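PDB 4ZGF: uncharacterized protein from Bacteroides vulgatus, which is of unknown function but binds calcium and probably has a calycin-type, lipocalin-like fold that may hold a small ligand. Local coordinates for residues P29-M34 with N102-E107; T78-G83 with N89-K94; A112-G117 with E127-Y132. All coordinates share one frame; numbering follows the deposited sequence.

Contact 1. Residues P29-M34 with N102-E107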
loop_
_atom_site.group_PDB
_atom_site.type_symbol
_atom_site.label_atom_id
_atom_site.label_comp_id
_atom_site.label_asym_id
_atom_site.label_seq_id
_atom_site.Cartn_x
_atom_site.Cartn_y
_atom_site.Cartn_z
ATOM N N PRO A 29 10.909 6.344 -2.746
ATOM C CA PRO A 29 9.991 5.438 -3.469
ATOM C C PRO A 29 10.780 4.352 -4.180
ATOM O O PRO A 29 11.547 4.621 -5.095
ATOM C CB PRO A 29 9.290 6.377 -4.460
ATOM C CG PRO A 29 10.314 7.453 -4.731
ATOM C CD PRO A 29 11.036 7.655 -3.425
ATOM N N LYS A 30 10.577 3.088 -3.778
ATOM C CA LYS A 30 11.410 1.976 -4.194
ATOM C C LYS A 30 11.383 1.746 -5.705
ATOM O O LYS A 30 12.451 1.663 -6.331
ATOM C CB LYS A 30 10.920 0.711 -3.464
ATOM C CG LYS A 30 11.660 -0.537 -3.874
ATOM C CD LYS A 30 11.211 -1.767 -3.081
ATOM C CE LYS A 30 11.894 -3.022 -3.572
ATOM N NZ LYS A 30 11.487 -4.191 -2.744
ATOM N N TYR A 31 10.196 1.556 -6.273
ATOM C CA TYR A 31 10.143 1.150 -7.683
ATOM C C TYR A 31 10.311 2.331 -8.627
ATOM O O TYR A 31 10.888 2.162 -9.701
ATOM C CB TYR A 31 8.892 0.302 -7.937
ATOM C CG TYR A 31 9.015 -1.042 -7.242
ATOM C CD1 TYR A 31 9.930 -1.963 -7.713
ATOM C CD2 TYR A 31 8.278 -1.362 -6.111
ATOM C CE1 TYR A 31 10.093 -3.198 -7.103
ATOM C CE2 TYR A 31 8.424 -2.596 -5.482
ATOM C CZ TYR A 31 9.332 -3.513 -5.982
ATOM O OH TYR A 31 9.544 -4.742 -5.389
ATOM N N ASN A 32 9.863 3.536 -8.230
ATOM C CA ASN A 32 10.190 4.705 -9.038
ATOM C C ASN A 32 11.702 4.958 -9.031
ATOM O O ASN A 32 12.267 5.311 -10.074
ATOM C CB ASN A 32 9.404 5.916 -8.565
ATOM C CG ASN A 32 7.965 5.875 -9.049
ATOM O OD1 ASN A 32 7.686 6.202 -10.223
ATOM N ND2 ASN A 32 7.052 5.471 -8.192
ATOM N N ALA A 33 12.366 4.763 -7.886
ATOM C CA ALA A 33 13.840 4.868 -7.871
ATOM C C ALA A 33 14.454 3.801 -8.739
ATOM O O ALA A 33 15.402 4.058 -9.500
ATOM C CB ALA A 33 14.382 4.806 -6.469
HETATM N N MSE A 34 13.950 2.562 -8.645
HETATM C CA MSE A 34 14.502 1.475 -9.464
HETATM C C MSE A 34 14.416 1.784 -10.936
HETATM O O MSE A 34 15.359 1.526 -11.693
HETATM C CB MSE A 34 13.776 0.159 -9.129
HETATM C CG MSE A 34 14.475 -1.026 -9.778
HETATM SE SE MSE A 34 13.502 -2.701 -9.422
HETATM C CE MSE A 34 13.722 -2.715 -7.504
ATOM N N ASN A 102 3.025 -9.733 -5.113
ATOM C CA ASN A 102 1.903 -9.959 -4.206
ATOM C C ASN A 102 2.395 -10.137 -2.781
ATOM O O ASN A 102 1.796 -9.627 -1.838
ATOM C CB ASN A 102 1.112 -11.213 -4.592
ATOM C CG ASN A 102 0.189 -11.041 -5.769
ATOM O OD1 ASN A 102 0.094 -9.958 -6.369
ATOM N ND2 ASN A 102 -0.535 -12.105 -6.100
ATOM N N ASN A 103 3.440 -10.935 -2.621
ATOM C CA ASN A 103 3.945 -11.242 -1.288
ATOM C C ASN A 103 4.422 -9.948 -0.602
ATOM O O ASN A 103 4.180 -9.744 0.586
ATOM C CB ASN A 103 5.093 -12.258 -1.378
ATOM C CG ASN A 103 4.684 -13.599 -1.994
ATOM O OD1 ASN A 103 3.513 -13.896 -2.176
ATOM N ND2 ASN A 103 5.682 -14.388 -2.376
ATOM N N GLU A 104 5.078 -9.072 -1.360
ATOM C CA GLU A 104 5.543 -7.807 -0.829
ATOM C C GLU A 104 4.351 -6.937 -0.356
ATOM O O GLU A 104 4.394 -6.312 0.713
ATOM C CB GLU A 104 6.389 -7.107 -1.884
ATOM C CG GLU A 104 7.023 -5.830 -1.415
ATOM C CD GLU A 104 7.937 -5.219 -2.452
ATOM O OE1 GLU A 104 7.840 -5.543 -3.645
ATOM O OE2 GLU A 104 8.759 -4.387 -2.071
ATOM N N PHE A 105 3.307 -6.878 -1.186
ATOM C CA PHE A 105 2.117 -6.100 -0.849
ATOM C C PHE A 105 1.409 -6.656 0.388
ATOM O O PHE A 105 1.034 -5.922 1.318
ATOM C CB PHE A 105 1.185 -6.082 -2.057
ATOM C CG PHE A 105 -0.088 -5.331 -1.837
ATOM C CD1 PHE A 105 -0.139 -3.963 -1.952
ATOM C CD2 PHE A 105 -1.254 -6.003 -1.431
ATOM C CE1 PHE A 105 -1.331 -3.253 -1.773
ATOM C CE2 PHE A 105 -2.442 -5.303 -1.250
ATOM C CZ PHE A 105 -2.470 -3.924 -1.424
ATOM N N ILE A 106 1.192 -7.975 0.389
ATOM C CA ILE A 106 0.494 -8.622 1.492
ATOM C C ILE A 106 1.271 -8.443 2.801
ATOM O O ILE A 106 0.673 -8.162 3.842
ATOM C CB ILE A 106 0.234 -10.120 1.140
ATOM C CG1 ILE A 106 -0.794 -10.218 0.006
ATOM C CG2 ILE A 106 -0.250 -10.902 2.355
ATOM C CD1 ILE A 106 -0.780 -11.588 -0.697
ATOM N N GLU A 107 2.592 -8.554 2.745
ATOM C CA GLU A 107 3.391 -8.352 3.935
ATOM C C GLU A 107 3.285 -6.913 4.434
ATOM O O GLU A 107 3.136 -6.673 5.637
ATOM C CB GLU A 107 4.837 -8.741 3.641
ATOM C CG GLU A 107 5.770 -8.699 4.840
ATOM C CD GLU A 107 5.592 -9.853 5.899
ATOM O OE1 GLU A 107 4.645 -10.737 5.919
ATOM O OE2 GLU A 107 6.388 -9.761 6.852
#
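Glu-104 reaches out from helix 100-111 and sets each of its carboxylate oxygens on a different partner of the short helix 30-35. OE1 accepts a short hydrogen bond from Tyr-31 OH, 2.6 Å away, and OE2 makes a salt bridge with Lys-30 NZ at 2.8 Å. The phenol approaches OE1 through the syn lone pair, while OE1 itself lies at the edge of the Tyr-31 ring, in its plane; the carboxylate stands steeply to that ring, the two planes 74° apart. The ammonium also comes to its oxygen from the syn side, but 34° out of the carboxylate plane. Both partners belong to the first turn of their helix, just after the N-cap Pro-29, and segments 29-34 and 102-107 meet only through these long side chains: the nearest CA atoms, those of Lys-30 and Glu-104, are 11.9 Å apart. In this calycin-clan protein the short helix follows directly on sheet strand 26-29, and helix 100-111 packs on the sheet through Phe-105, which touches Val-13 and Ile-70. The tight side is that of Tyr-31, whose ring is buried against Ala-49, Leu-50 and Ile-53 of helix 40-54 and Phe-16 of strand 11-21. A glutamine in place of Glu-104 would probably leave the ammonium of Lys-30 without its countercharge and weaken the grip on the phenol. Lys-30 forms the loose, exposed side. Its extended chain passes with CG 4.0 Å above the centre of the Tyr-31 ring before NZ makes a further, weak hydrogen bond to Tyr-31 OH.

Contact 2. Residues T78-G83 with N89-K94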
loop_
_atom_site.group_PDB
_atom_site.type_symbol
_atom_site.label_atom_id
_atom_site.label_comp_id
_atom_site.label_asym_id
_atom_site.label_seq_id
_atom_site.Cartn_x
_atom_site.Cartn_y
_atom_site.Cartn_z
ATOM N N THR A 78 -10.683 -8.351 6.720
ATOM C CA THR A 78 -11.299 -7.411 7.624
ATOM C C THR A 78 -10.259 -6.386 8.080
ATOM O O THR A 78 -9.050 -6.600 7.930
ATOM C CB THR A 78 -11.948 -8.120 8.831
ATOM O OG1 THR A 78 -10.905 -8.724 9.587
ATOM C CG2 THR A 78 -12.923 -9.195 8.364
ATOM N N TRP A 79 -10.756 -5.291 8.639
ATOM C CA TRP A 79 -9.887 -4.239 9.114
ATOM C C TRP A 79 -10.543 -3.489 10.219
ATOM O O TRP A 79 -11.768 -3.348 10.295
ATOM C CB TRP A 79 -9.506 -3.271 7.957
ATOM C CG TRP A 79 -10.646 -2.446 7.472
ATOM C CD1 TRP A 79 -11.661 -2.854 6.655
ATOM C CD2 TRP A 79 -10.979 -1.099 7.881
ATOM N NE1 TRP A 79 -12.594 -1.837 6.513
ATOM C CE2 TRP A 79 -12.198 -0.760 7.255
ATOM C CE3 TRP A 79 -10.349 -0.149 8.684
ATOM C CZ2 TRP A 79 -12.801 0.485 7.430
ATOM C CZ3 TRP A 79 -10.962 1.088 8.857
ATOM C CH2 TRP A 79 -12.175 1.387 8.239
ATOM N N GLN A 80 -9.686 -2.950 11.089
ATOM C CA GLN A 80 -10.096 -2.057 12.182
ATOM C C GLN A 80 -9.083 -0.925 12.271
ATOM O O GLN A 80 -7.904 -1.147 12.008
ATOM C CB GLN A 80 -10.162 -2.870 13.509
ATOM C CG GLN A 80 -11.015 -4.149 13.495
ATOM C CD GLN A 80 -10.352 -5.419 12.941
ATOM O OE1 GLN A 80 -9.131 -5.683 13.161
ATOM N NE2 GLN A 80 -11.158 -6.242 12.222
ATOM N N ALA A 81 -9.511 0.281 12.626
ATOM C CA ALA A 81 -8.593 1.373 12.864
ATOM C C ALA A 81 -9.068 2.166 14.054
ATOM O O ALA A 81 -10.250 2.166 14.417
ATOM C CB ALA A 81 -8.461 2.243 11.623
ATOM N N ASP A 82 -8.125 2.844 14.690
ATOM C CA ASP A 82 -8.392 3.694 15.841
ATOM C C ASP A 82 -7.918 5.097 15.509
ATOM O O ASP A 82 -6.697 5.324 15.367
ATOM C CB ASP A 82 -7.694 3.123 17.059
ATOM C CG ASP A 82 -8.007 3.871 18.342
ATOM O OD1 ASP A 82 -8.584 4.974 18.301
ATOM O OD2 ASP A 82 -7.693 3.294 19.396
ATOM N N GLY A 83 -8.846 6.044 15.412
ATOM C CA GLY A 83 -8.488 7.391 15.069
ATOM C C GLY A 83 -7.896 8.191 16.206
ATOM O O GLY A 83 -7.406 9.308 15.986
ATOM N N ASN A 89 -5.301 -2.283 11.942
ATOM C CA ASN A 89 -5.078 -3.738 11.987
ATOM C C ASN A 89 -5.833 -4.346 10.825
ATOM O O ASN A 89 -7.073 -4.380 10.839
ATOM C CB ASN A 89 -5.563 -4.289 13.324
ATOM C CG ASN A 89 -5.185 -5.727 13.550
ATOM O OD1 ASN A 89 -4.590 -6.380 12.694
ATOM N ND2 ASN A 89 -5.479 -6.218 14.759
ATOM N N ILE A 90 -5.095 -4.840 9.824
ATOM C CA ILE A 90 -5.646 -5.519 8.651
ATOM C C ILE A 90 -5.467 -7.017 8.832
ATOM O O ILE A 90 -4.428 -7.480 9.351
ATOM C CB ILE A 90 -4.938 -4.997 7.380
ATOM C CG1 ILE A 90 -5.256 -3.499 7.201
ATOM C CG2 ILE A 90 -5.357 -5.773 6.144
ATOM C CD1 ILE A 90 -4.440 -2.783 6.156
ATOM N N ASN A 91 -6.481 -7.768 8.404
ATOM C CA ASN A 91 -6.507 -9.238 8.554
ATOM C C ASN A 91 -6.948 -9.829 7.247
ATOM O O ASN A 91 -8.034 -9.497 6.747
ATOM C CB ASN A 91 -7.511 -9.619 9.646
ATOM C CG ASN A 91 -7.403 -8.666 10.816
ATOM O OD1 ASN A 91 -6.321 -8.500 11.387
ATOM N ND2 ASN A 91 -8.515 -7.987 11.139
ATOM N N PHE A 92 -6.150 -10.704 6.654
ATOM C CA PHE A 92 -6.542 -11.352 5.384
ATOM C C PHE A 92 -7.308 -12.641 5.643
ATOM O O PHE A 92 -6.917 -13.477 6.462
ATOM C CB PHE A 92 -5.319 -11.677 4.546
ATOM C CG PHE A 92 -4.685 -10.461 3.911
ATOM C CD1 PHE A 92 -3.727 -9.716 4.612
ATOM C CD2 PHE A 92 -5.010 -10.071 2.621
ATOM C CE1 PHE A 92 -3.159 -8.611 4.021
ATOM C CE2 PHE A 92 -4.427 -8.971 2.050
ATOM C CZ PHE A 92 -3.499 -8.240 2.747
ATOM N N THR A 93 -8.373 -12.825 4.856
ATOM C CA THR A 93 -9.089 -14.113 4.772
ATOM C C THR A 93 -8.916 -14.804 3.444
ATOM O O THR A 93 -9.142 -16.013 3.358
ATOM C CB THR A 93 -10.563 -13.961 5.152
ATOM O OG1 THR A 93 -11.174 -12.986 4.323
ATOM C CG2 THR A 93 -10.705 -13.520 6.618
ATOM N N LYS A 94 -8.536 -14.073 2.392
ATOM C CA LYS A 94 -8.308 -14.668 1.070
ATOM C C LYS A 94 -7.163 -13.934 0.417
ATOM O O LYS A 94 -7.159 -12.689 0.399
ATOM C CB LYS A 94 -9.544 -14.519 0.192
ATOM C CG LYS A 94 -9.403 -15.076 -1.233
ATOM C CD LYS A 94 -10.541 -14.595 -2.146
ATOM C CE LYS A 94 -10.448 -15.097 -3.592
ATOM N NZ LYS A 94 -9.284 -14.614 -4.402
#
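The beta hairpin of strands 73-82 and 87-92 is zipped together here, Trp-79 standing opposite Ile-90 between the pairs Thr-78 with Asn-91 and Gln-80 with Asn-89. The strand axes are 4.8 Å apart at closest approach and run antiparallel at 174°. The flanking pairs are hydrogen-bonded: Thr-78 N gives to Asn-91 O at 2.9 Å and Asn-91 N returns the bond to Thr-78 O, and Gln-80 and Asn-89 exchange the same two bonds, the shorter being Asn-89 N to Gln-80 O at 2.8 Å. The central pair is non-hydrogen-bonded, and the CA atoms of Trp-79 and Ile-90 come closer, to 4.5 Å.

Side chains alternate between the two faces. Trp-79 and Ile-90 share the buried one, but their contact is slight, because the indole swings away from the partner strand with CG between its own backbone N and carbonyl carbon (chi1 69°). There its NE1 donates to Lys-61 O and its ring meets those of Phe-60, edge-to-face, and Phe-6; Ile-90 rests on Leu-109 of helix 100-111. The hairpin thus presents an apolar wall to the interior and a polar surface outside, where Thr-78, Gln-80, Asn-89 and Asn-91 gather. In one of two modelled conformers Gln-80 bends at chi2 (83°), bringing its end toward the partner strand. Past this ladder, Asp-82 binds calcium together with Asp-85 in the connection between the strands, and Asp-82 OD1 also forms a salt bridge with Lys-84. Within the ladder, Asn-89 O takes a second, weaker donor besides Gln-80 N: the CA-H of Trp-79, with CA 3.3 Å from the oxygen.

Contact 3. Residues A112-G117 with E127-Y132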
loop_
_atom_site.group_PDB
_atom_site.type_symbol
_atom_site.label_atom_id
_atom_site.label_comp_id
_atom_site.label_asym_id
_atom_site.label_seq_id
_atom_site.Cartn_x
_atom_site.Cartn_y
_atom_site.Cartn_z
ATOM N N ALA A 112 1.213 -3.520 8.701
ATOM C CA ALA A 112 0.792 -2.135 8.956
ATOM C C ALA A 112 0.184 -2.019 10.353
ATOM O O ALA A 112 -0.698 -2.783 10.716
ATOM C CB ALA A 112 -0.222 -1.699 7.923
ATOM N N ILE A 113 0.627 -0.999 11.076
ATOM C CA ILE A 113 0.037 -0.681 12.367
ATOM C C ILE A 113 -0.252 0.795 12.543
ATOM O O ILE A 113 -1.082 1.137 13.378
ATOM C CB ILE A 113 0.832 -1.280 13.495
ATOM C CG1 ILE A 113 0.020 -1.397 14.766
ATOM C CG2 ILE A 113 2.101 -0.569 13.678
ATOM C CD1 ILE A 113 0.640 -2.391 15.753
ATOM N N PHE A 114 0.422 1.676 11.793
ATOM C CA PHE A 114 0.189 3.103 11.843
ATOM C C PHE A 114 -0.285 3.594 10.480
ATOM O O PHE A 114 0.143 3.065 9.451
ATOM C CB PHE A 114 1.474 3.846 12.220
ATOM C CG PHE A 114 2.056 3.418 13.528
ATOM C CD1 PHE A 114 1.332 3.539 14.703
ATOM C CD2 PHE A 114 3.315 2.832 13.585
ATOM C CE1 PHE A 114 1.857 3.137 15.911
ATOM C CE2 PHE A 114 3.832 2.438 14.808
ATOM C CZ PHE A 114 3.105 2.578 15.937
ATOM N N TYR A 115 -1.121 4.618 10.491
ATOM C CA TYR A 115 -1.512 5.252 9.242
ATOM C C TYR A 115 -1.469 6.755 9.358
ATOM O O TYR A 115 -1.528 7.328 10.446
ATOM C CB TYR A 115 -2.931 4.801 8.792
ATOM C CG TYR A 115 -4.068 5.377 9.612
ATOM C CD1 TYR A 115 -4.633 6.606 9.279
ATOM C CD2 TYR A 115 -4.552 4.726 10.730
ATOM C CE1 TYR A 115 -5.629 7.169 10.047
ATOM C CE2 TYR A 115 -5.576 5.274 11.494
ATOM C CZ TYR A 115 -6.105 6.507 11.177
ATOM O OH TYR A 115 -7.107 7.058 11.947
ATOM N N GLN A 116 -1.382 7.399 8.197
ATOM C CA GLN A 116 -1.660 8.820 8.106
ATOM C C GLN A 116 -2.149 9.083 6.689
ATOM O O GLN A 116 -1.908 8.307 5.763
ATOM C CB GLN A 116 -0.431 9.674 8.438
ATOM C CG GLN A 116 0.743 9.526 7.488
ATOM C CD GLN A 116 1.955 10.334 7.953
ATOM O OE1 GLN A 116 1.849 11.563 8.152
ATOM N NE2 GLN A 116 3.090 9.676 8.137
ATOM N N GLY A 117 -2.842 10.170 6.493
ATOM C CA GLY A 117 -3.221 10.538 5.145
ATOM C C GLY A 117 -4.191 11.649 5.099
ATOM O O GLY A 117 -4.435 12.318 6.102
ATOM N N GLU A 127 5.442 -1.305 12.616
ATOM C CA GLU A 127 5.788 -0.800 13.955
ATOM C C GLU A 127 7.076 0.007 14.042
ATOM O O GLU A 127 7.169 0.945 14.826
ATOM C CB GLU A 127 5.779 -1.947 14.957
ATOM C CG GLU A 127 6.812 -3.057 14.649
ATOM C CD GLU A 127 6.883 -4.182 15.690
ATOM O OE1 GLU A 127 6.049 -4.163 16.606
ATOM O OE2 GLU A 127 7.714 -5.138 15.537
ATOM N N GLY A 128 8.061 -0.353 13.270
ATOM C CA GLY A 128 9.355 0.401 13.284
ATOM C C GLY A 128 9.360 1.695 12.498
ATOM O O GLY A 128 10.318 2.475 12.577
ATOM N N LYS A 129 8.324 1.945 11.692
ATOM C CA LYS A 129 8.175 3.193 10.955
ATOM C C LYS A 129 9.311 3.476 9.986
ATOM O O LYS A 129 9.507 4.633 9.611
ATOM C CB LYS A 129 7.865 4.365 11.891
ATOM C CG LYS A 129 6.613 4.180 12.714
ATOM C CD LYS A 129 6.442 5.243 13.806
ATOM C CE LYS A 129 7.513 5.278 14.903
ATOM N NZ LYS A 129 7.159 6.402 15.850
ATOM N N LYS A 130 10.015 2.444 9.519
ATOM C CA LYS A 130 11.134 2.654 8.597
ATOM C C LYS A 130 10.711 2.630 7.143
ATOM O O LYS A 130 11.481 3.024 6.264
ATOM C CB LYS A 130 12.192 1.563 8.765
ATOM C CG LYS A 130 12.833 1.490 10.134
ATOM C CD LYS A 130 14.113 0.693 10.056
ATOM C CE LYS A 130 14.614 0.313 11.423
ATOM N NZ LYS A 130 15.001 1.521 12.207
ATOM N N THR A 131 9.524 2.098 6.885
ATOM C CA THR A 131 8.978 1.935 5.540
ATOM C C THR A 131 7.518 2.297 5.607
ATOM O O THR A 131 6.909 2.337 6.666
ATOM C CB THR A 131 9.169 0.494 5.028
ATOM O OG1 THR A 131 8.471 -0.399 5.906
ATOM C CG2 THR A 131 10.631 0.081 4.925
ATOM N N TYR A 132 6.925 2.481 4.422
ATOM C CA TYR A 132 5.463 2.546 4.321
ATOM C C TYR A 132 5.065 2.216 2.902
ATOM O O TYR A 132 5.866 2.292 1.978
ATOM C CB TYR A 132 4.898 3.903 4.757
ATOM C CG TYR A 132 5.443 5.128 4.065
ATOM C CD1 TYR A 132 4.888 5.619 2.888
ATOM C CD2 TYR A 132 6.513 5.822 4.604
ATOM C CE1 TYR A 132 5.376 6.759 2.272
ATOM C CE2 TYR A 132 7.040 6.939 3.979
ATOM C CZ TYR A 132 6.468 7.425 2.818
ATOM O OH TYR A 132 7.011 8.551 2.251
#
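Phe-114 turns the edge of its ring toward the backbone of Glu-127, with Glu-127 O in the ring plane and 3.7 Å from CE2. This is a carbonyl facing the weakly positive rim of an aromatic ring. Lys-129 crosses the ring obliquely, on the other side of its plane from Ile-113 CG2. Its CG lies 3.7 Å from CD2 of Phe-114, and CD stays close to both CD2 and CE2, so the aliphatic part of the lysine carries most of its contact. Beyond a bend at chi3 (-63°) the ammonium rises off the ring; Lys-129 NZ is 5.8 Å from the centroid of the Phe-114 ring, 29° off the normal, and any cation-pi attraction is weak at most.

One face of Phe-114 is occupied by its own neighbour: Ile-113 CG2 sits 3.6 Å above the ring plane, displaced toward the rim. The same methyl reaches across to the other segment, touching Glu-127 N at 3.6 Å and CB at 4.1 Å. It gets there because CG1 is anti to the backbone N (chi1 -160°), which leaves CG2 between N and the carbonyl carbon.

Ile-113 and Phe-114 both face Ala-125 in a classic beta bulge between this part of the chain and strand 121-125, which is consistent with both reaching the same loop. That loop, 127-132, then links strand 121-125 to strand 132-136, while Trp-22, from the loop between strands 11-21 and 26-29, touches both Phe-114 and Lys-129, and helix 2-6 packs against Tyr-115 of the same strand.

How the contacts relate
Contacts 2 and 3 lie on the same curled antiparallel sheet, whereas contact 1 ties together two helices beside it. Contact 2 falls within the span of chain that contact 1 brings together, and contact 3 comes after both. Contacts 1 and 2 have centres about 20 Å apart on opposite sides of the chain's centre, yet helix 100-111 joins them: Ile-106 O lies 3.9 Å from CE1 of Phe-92. The same helix leads into strand 114-117 of contact 3, whose centre is about 15 Å from that of contact 1. Contacts 2 and 3, about 14 Å between centres, meet where Tyr-115 OH approaches Gly-83 CA at 3.4 Å, bringing the bulged strand beside the calcium-binding end of the hairpin.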